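Side-chain contacts in tight junction protein ZO-3 (Homo sapiens, PDB 3KFV), which links tight junction transmembrane proteins such as claudins and occludin to the actin cytoskeleton, as a scaffold of the MAGUK family: residues Phe266-Pro271 with Arg288-Arg293; Val154-Met159 with Pro242-Ser247. One frame throughout, in Å; residues are numbered along the deposited sequence.

Interaction 1: Phe266-Pro271 with Arg288-Arg293; sequences FTATIP and REQQTR
Gln290, on helix 278-290, sets its side-chain amide against both the hydroxyl and the backbone carbonyl of Thr267. Its NE2 donates to Thr267 O at 2.9 Å, and the bond is nearly straight (171° at the hydrogen). The carbonyl oxygen lies in the plane of the amide, yet the donor comes to it from above the carbonyl plane. The other branch of the amide, OE1, is 2.7 Å from Thr267 OG1, close enough for a hydrogen bond, and OG1 also takes the backbone N-H of Val222. A first torsion of 77° puts OG1 between the backbone N and the carbonyl carbon of Thr267, facing OE1. The methyl of Ala268 is close to the amide nitrogen but off the amide plane, CB 4.0 Å from Gln290 NE2. A leucine in place of Gln290 would probably leave Thr267 O without this donor and bring methyls against two polar oxygens. Ile221, on strand 221-227, touches both Thr267 and Gln290. The bonds pin the domain's last helix to the residue just before edge strand 268-272: helix-on-sheet packing in the guanylate kinase-like domain, whose central parallel sheet is flanked by helices, as in the P-loop NTPase clan.

Interaction 2: Val154-Met159 with Pro242-Ser247; sequences VADIAM and PASRRS
One oxygen of the Asp156 carboxylate, OD2, lies over one face of the Arg246 guanidinium, 3.6 Å above the plane and displaced toward its rim, and the planes of the two groups are tilted 42° against each other. OD2 is 3.6 Å from Arg246 NH1 and 3.7 Å from Arg246 CZ, but no N-H points at it, and the salt bridge rests on charge alone. The side chains approach from opposite directions: Asp156 from the first turn of helix 155-165, Arg246 from the loop that follows helix 230-240. A bend in the arginine chain at its third torsion (64°) turns the guanidinium so that a face, not an N-H edge, is presented to the acid.

Asp156 has its CG between the backbone N and the carbonyl carbon (54°), which carries OD1 back over the helix start, 2.6 Å from the backbone N of Ile157. That bond is bent, and OD1 is met from above the carboxylate plane. OD2 has a second positive partner in Arg237 of helix 230-240, whose NH1 also bonds to Ser244 OG; Ser244 itself comes no nearer to Asp156 than 4.5 Å, between OG and OD2. The acid thus has two arginine partners, which would probably favour its ionised form.

All this lies at the surface of the guanylate kinase-like domain. Beneath it, Ile157 packs on Arg237 and Leu240 of helix 230-240 and on Trp279 of helix 278-290, while Ala155 and Ala158 face Ile150 on strand 148-151.

Both contacts belong to the guanylate kinase-like part of the chain, with centres about 22 Å apart and nearest atoms about 7 Å apart. They come in series: interaction 2 is complete before 266-271 begins. The parallel sheet ties them together, because strand 148-151 runs into the helix of interaction 2 and edge strand 268-272 belongs to interaction 1, with strand 221-227 between them. Helix 278-290 is common ground: it carries Gln290 of interaction 1, and its Trp279 touches both Ile157 and Ile270. That helix is thus held against the sheet and helix 155-165 within one domain of the scaffold. Interaction 1 is the more buried; interaction 2 is a surface contact farther from the centre of the chain.

Interaction 1: Phe266-Pro271 with Arg288-Arg293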
loop_
_atom_site.group_PDB
_atom_site.type_symbol
_atom_site.label_atom_id
_atom_site.label_comp_id
_atom_site.label_asym_id
_atom_site.label_seq_id
_atom_site.Cartn_x
_atom_site.Cartn_y
_atom_site.Cartn_z
ATOM N N PHE A 266 1.919 4.886 3.484
ATOM C CA PHE A 266 1.667 4.396 4.837
ATOM C C PHE A 266 0.180 4.403 5.148
ATOM O O PHE A 266 -0.514 5.379 4.852
ATOM C CB PHE A 266 2.378 5.258 5.887
ATOM C CG PHE A 266 3.869 5.321 5.730
ATOM C CD1 PHE A 266 4.533 4.460 4.865
ATOM C CD2 PHE A 266 4.612 6.219 6.477
ATOM C CE1 PHE A 266 5.912 4.510 4.727
ATOM C CE2 PHE A 266 5.990 6.273 6.347
ATOM C CZ PHE A 266 6.642 5.413 5.470
ATOM N N THR A 267 -0.311 3.327 5.757
ATOM C CA THR A 267 -1.673 3.329 6.283
ATOM C C THR A 267 -1.653 3.536 7.790
ATOM O O THR A 267 -2.695 3.775 8.395
ATOM C CB THR A 267 -2.474 2.051 5.920
ATOM O OG1 THR A 267 -2.068 0.961 6.758
ATOM C CG2 THR A 267 -2.281 1.685 4.445
ATOM N N ALA A 268 -0.464 3.449 8.386
ATOM C CA ALA A 268 -0.274 3.799 9.795
ATOM C C ALA A 268 1.186 4.057 10.131
ATOM O O ALA A 268 2.086 3.447 9.558
ATOM C CB ALA A 268 -0.827 2.718 10.702
ATOM N N THR A 269 1.417 4.974 11.060
ATOM C CA THR A 269 2.746 5.168 11.619
ATOM C C THR A 269 2.641 4.966 13.125
ATOM O O THR A 269 1.602 5.234 13.716
ATOM C CB THR A 269 3.328 6.578 11.319
ATOM O OG1 THR A 269 2.813 7.526 12.263
ATOM C CG2 THR A 269 2.985 7.026 9.902
ATOM N N ILE A 270 3.714 4.482 13.737
ATOM C CA ILE A 270 3.730 4.232 15.172
ATOM C C ILE A 270 5.074 4.645 15.733
ATOM O O ILE A 270 6.110 4.186 15.260
ATOM C CB ILE A 270 3.486 2.737 15.495
ATOM C CG1 ILE A 270 2.069 2.321 15.088
ATOM C CG2 ILE A 270 3.728 2.459 16.974
ATOM C CD1 ILE A 270 1.766 0.856 15.331
ATOM N N PRO A 271 5.063 5.521 16.743
ATOM C CA PRO A 271 6.290 6.033 17.357
ATOM C C PRO A 271 6.966 4.980 18.224
ATOM O O PRO A 271 6.336 4.435 19.134
ATOM C CB PRO A 271 5.790 7.174 18.255
ATOM C CG PRO A 271 4.366 7.405 17.872
ATOM C CD PRO A 271 3.862 6.100 17.361
ATOM N N ARG A 288 -5.786 -5.583 13.346
ATOM C CA ARG A 288 -7.146 -6.093 13.498
ATOM C C ARG A 288 -8.203 -5.052 13.143
ATOM O O ARG A 288 -9.316 -5.398 12.754
ATOM C CB ARG A 288 -7.386 -6.594 14.921
ATOM C CG ARG A 288 -6.622 -7.838 15.274
ATOM C CD ARG A 288 -7.032 -8.338 16.645
ATOM N NE ARG A 288 -6.099 -9.335 17.155
ATOM C CZ ARG A 288 -5.188 -9.094 18.092
ATOM N NH1 ARG A 288 -5.089 -7.886 18.642
ATOM N NH2 ARG A 288 -4.383 -10.071 18.486
ATOM N N GLU A 289 -7.862 -3.780 13.294
ATOM C CA GLU A 289 -8.802 -2.713 12.984
ATOM C C GLU A 289 -8.906 -2.513 11.486
ATOM O O GLU A 289 -9.973 -2.666 10.898
ATOM C CB GLU A 289 -8.351 -1.411 13.626
ATOM C CG GLU A 289 -9.254 -0.240 13.334
ATOM C CD GLU A 289 -8.594 1.078 13.697
ATOM O OE1 GLU A 289 -7.650 1.492 12.974
ATOM O OE2 GLU A 289 -9.011 1.692 14.712
ATOM N N GLN A 290 -7.780 -2.172 10.873
ATOM C CA GLN A 290 -7.750 -1.869 9.449
ATOM C C GLN A 290 -8.165 -3.062 8.603
ATOM O O GLN A 290 -8.487 -2.908 7.431
ATOM C CB GLN A 290 -6.378 -1.325 9.036
ATOM C CG GLN A 290 -6.031 -0.029 9.749
ATOM C CD GLN A 290 -4.942 0.760 9.055
ATOM O OE1 GLN A 290 -4.434 0.354 8.010
ATOM N NE2 GLN A 290 -4.573 1.899 9.635
ATOM N N GLN A 291 -8.189 -4.245 9.209
ATOM C CA GLN A 291 -8.662 -5.447 8.524
ATOM C C GLN A 291 -10.170 -5.406 8.301
ATOM O O GLN A 291 -10.700 -6.110 7.438
ATOM C CB GLN A 291 -8.295 -6.702 9.315
ATOM C CG GLN A 291 -9.032 -7.951 8.867
ATOM C CD GLN A 291 -8.649 -8.363 7.475
ATOM O OE1 GLN A 291 -7.492 -8.240 7.089
ATOM N NE2 GLN A 291 -9.617 -8.852 6.703
ATOM N N THR A 292 -10.862 -4.581 9.082
ATOM C CA THR A 292 -12.308 -4.446 8.946
ATOM C C THR A 292 -12.689 -3.270 8.035
ATOM O O THR A 292 -13.837 -3.169 7.592
ATOM C CB THR A 292 -13.004 -4.289 10.318
ATOM O OG1 THR A 292 -12.727 -2.988 10.856
ATOM C CG2 THR A 292 -12.537 -5.370 11.303
ATOM N N ARG A 293 -11.727 -2.388 7.764
ATOM C CA ARG A 293 -11.951 -1.244 6.883
ATOM C C ARG A 293 -12.207 -1.703 5.461
ATOM O O ARG A 293 -11.541 -2.616 4.971
ATOM C CB ARG A 293 -10.741 -0.311 6.872
ATOM C CG ARG A 293 -10.476 0.445 8.163
ATOM C CD ARG A 293 -9.559 1.615 7.870
ATOM N NE ARG A 293 -8.845 2.118 9.043
ATOM C CZ ARG A 293 -9.433 2.704 10.085
ATOM N NH1 ARG A 293 -10.756 2.839 10.123
ATOM N NH2 ARG A 293 -8.696 3.146 11.098
#

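Interaction 2: Val154-Met159 with Pro242-Ser247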
loop_
_atom_site.group_PDB
_atom_site.type_symbol
_atom_site.label_atom_id
_atom_site.label_comp_id
_atom_site.label_asym_id
_atom_site.label_seq_id
_atom_site.Cartn_x
_atom_site.Cartn_y
_atom_site.Cartn_z
ATOM N N VAL A 154 12.249 -2.163 12.662
ATOM C CA VAL A 154 11.900 -3.310 13.501
ATOM C C VAL A 154 11.029 -4.313 12.780
ATOM O O VAL A 154 10.388 -5.149 13.416
ATOM C CB VAL A 154 11.183 -2.898 14.796
ATOM C CG1 VAL A 154 12.162 -2.242 15.757
ATOM C CG2 VAL A 154 10.000 -1.984 14.490
ATOM N N ALA A 155 11.011 -4.230 11.456
ATOM C CA ALA A 155 10.232 -5.166 10.659
ATOM C C ALA A 155 10.532 -6.596 11.093
ATOM O O ALA A 155 9.621 -7.394 11.311
ATOM C CB ALA A 155 10.522 -4.982 9.177
ATOM N N ASP A 156 11.815 -6.913 11.233
ATOM C CA ASP A 156 12.221 -8.264 11.610
ATOM C C ASP A 156 11.689 -8.662 12.987
ATOM O O ASP A 156 11.098 -9.732 13.150
ATOM C CB ASP A 156 13.748 -8.431 11.530
ATOM C CG ASP A 156 14.505 -7.380 12.334
ATOM O OD1 ASP A 156 13.868 -6.464 12.899
ATOM O OD2 ASP A 156 15.752 -7.474 12.399
ATOM N N ILE A 157 11.897 -7.794 13.969
ATOM C CA ILE A 157 11.420 -8.035 15.325
ATOM C C ILE A 157 9.903 -8.165 15.367
ATOM O O ILE A 157 9.365 -9.100 15.969
ATOM C CB ILE A 157 11.850 -6.902 16.272
ATOM C CG1 ILE A 157 13.371 -6.918 16.455
ATOM C CG2 ILE A 157 11.131 -7.023 17.607
ATOM C CD1 ILE A 157 13.942 -5.606 16.953
ATOM N N ALA A 158 9.220 -7.223 14.724
ATOM C CA ALA A 158 7.761 -7.222 14.680
ATOM C C ALA A 158 7.205 -8.505 14.071
ATOM O O ALA A 158 6.275 -9.098 14.605
ATOM C CB ALA A 158 7.257 -6.009 13.917
HETATM N N MSE A 159 7.785 -8.935 12.955
HETATM C CA MSE A 159 7.303 -10.118 12.244
HETATM C C MSE A 159 7.540 -11.429 13.004
HETATM O O MSE A 159 6.729 -12.355 12.919
HETATM C CB MSE A 159 7.921 -10.197 10.844
HETATM C CG MSE A 159 7.438 -9.114 9.891
HETATM SE SE MSE A 159 8.438 -9.092 8.198
HETATM C CE MSE A 159 7.698 -10.698 7.392
ATOM N N PRO A 242 18.790 -9.259 20.678
ATOM C CA PRO A 242 20.116 -9.260 21.303
ATOM C C PRO A 242 21.191 -9.782 20.356
ATOM O O PRO A 242 22.239 -9.152 20.193
ATOM C CB PRO A 242 19.950 -10.225 22.484
ATOM C CG PRO A 242 18.477 -10.313 22.724
ATOM C CD PRO A 242 17.847 -10.148 21.379
ATOM N N ALA A 243 20.921 -10.919 19.726
ATOM C CA ALA A 243 21.909 -11.573 18.876
ATOM C C ALA A 243 21.932 -11.027 17.450
ATOM O O ALA A 243 22.676 -11.525 16.605
ATOM C CB ALA A 243 21.678 -13.081 18.866
ATOM N N SER A 244 21.121 -10.009 17.177
ATOM C CA SER A 244 21.022 -9.484 15.818
ATOM C C SER A 244 22.272 -8.711 15.403
ATOM O O SER A 244 22.762 -7.853 16.141
ATOM C CB SER A 244 19.781 -8.606 15.652
ATOM O OG SER A 244 19.734 -8.040 14.354
ATOM N N ARG A 245 22.779 -9.024 14.217
ATOM C CA ARG A 245 23.958 -8.355 13.684
ATOM C C ARG A 245 23.577 -7.478 12.495
ATOM O O ARG A 245 23.776 -7.861 11.338
ATOM C CB ARG A 245 25.012 -9.387 13.268
ATOM N N ARG A 246 23.019 -6.305 12.783
ATOM C CA ARG A 246 22.604 -5.378 11.729
ATOM C C ARG A 246 22.785 -3.915 12.135
ATOM O O ARG A 246 22.578 -3.545 13.292
ATOM C CB ARG A 246 21.161 -5.656 11.295
ATOM C CG ARG A 246 21.037 -6.844 10.349
ATOM C CD ARG A 246 19.624 -7.402 10.306
ATOM N NE ARG A 246 18.657 -6.444 9.775
ATOM C CZ ARG A 246 17.487 -6.784 9.239
ATOM N NH1 ARG A 246 17.136 -8.065 9.154
ATOM N NH2 ARG A 246 16.666 -5.844 8.779
ATOM N N SER A 247 23.184 -3.089 11.172
ATOM C CA SER A 247 23.518 -1.699 11.453
ATOM C C SER A 247 22.339 -0.920 12.023
ATOM O O SER A 247 21.326 -0.712 11.351
ATOM C CB SER A 247 24.061 -0.999 10.200
#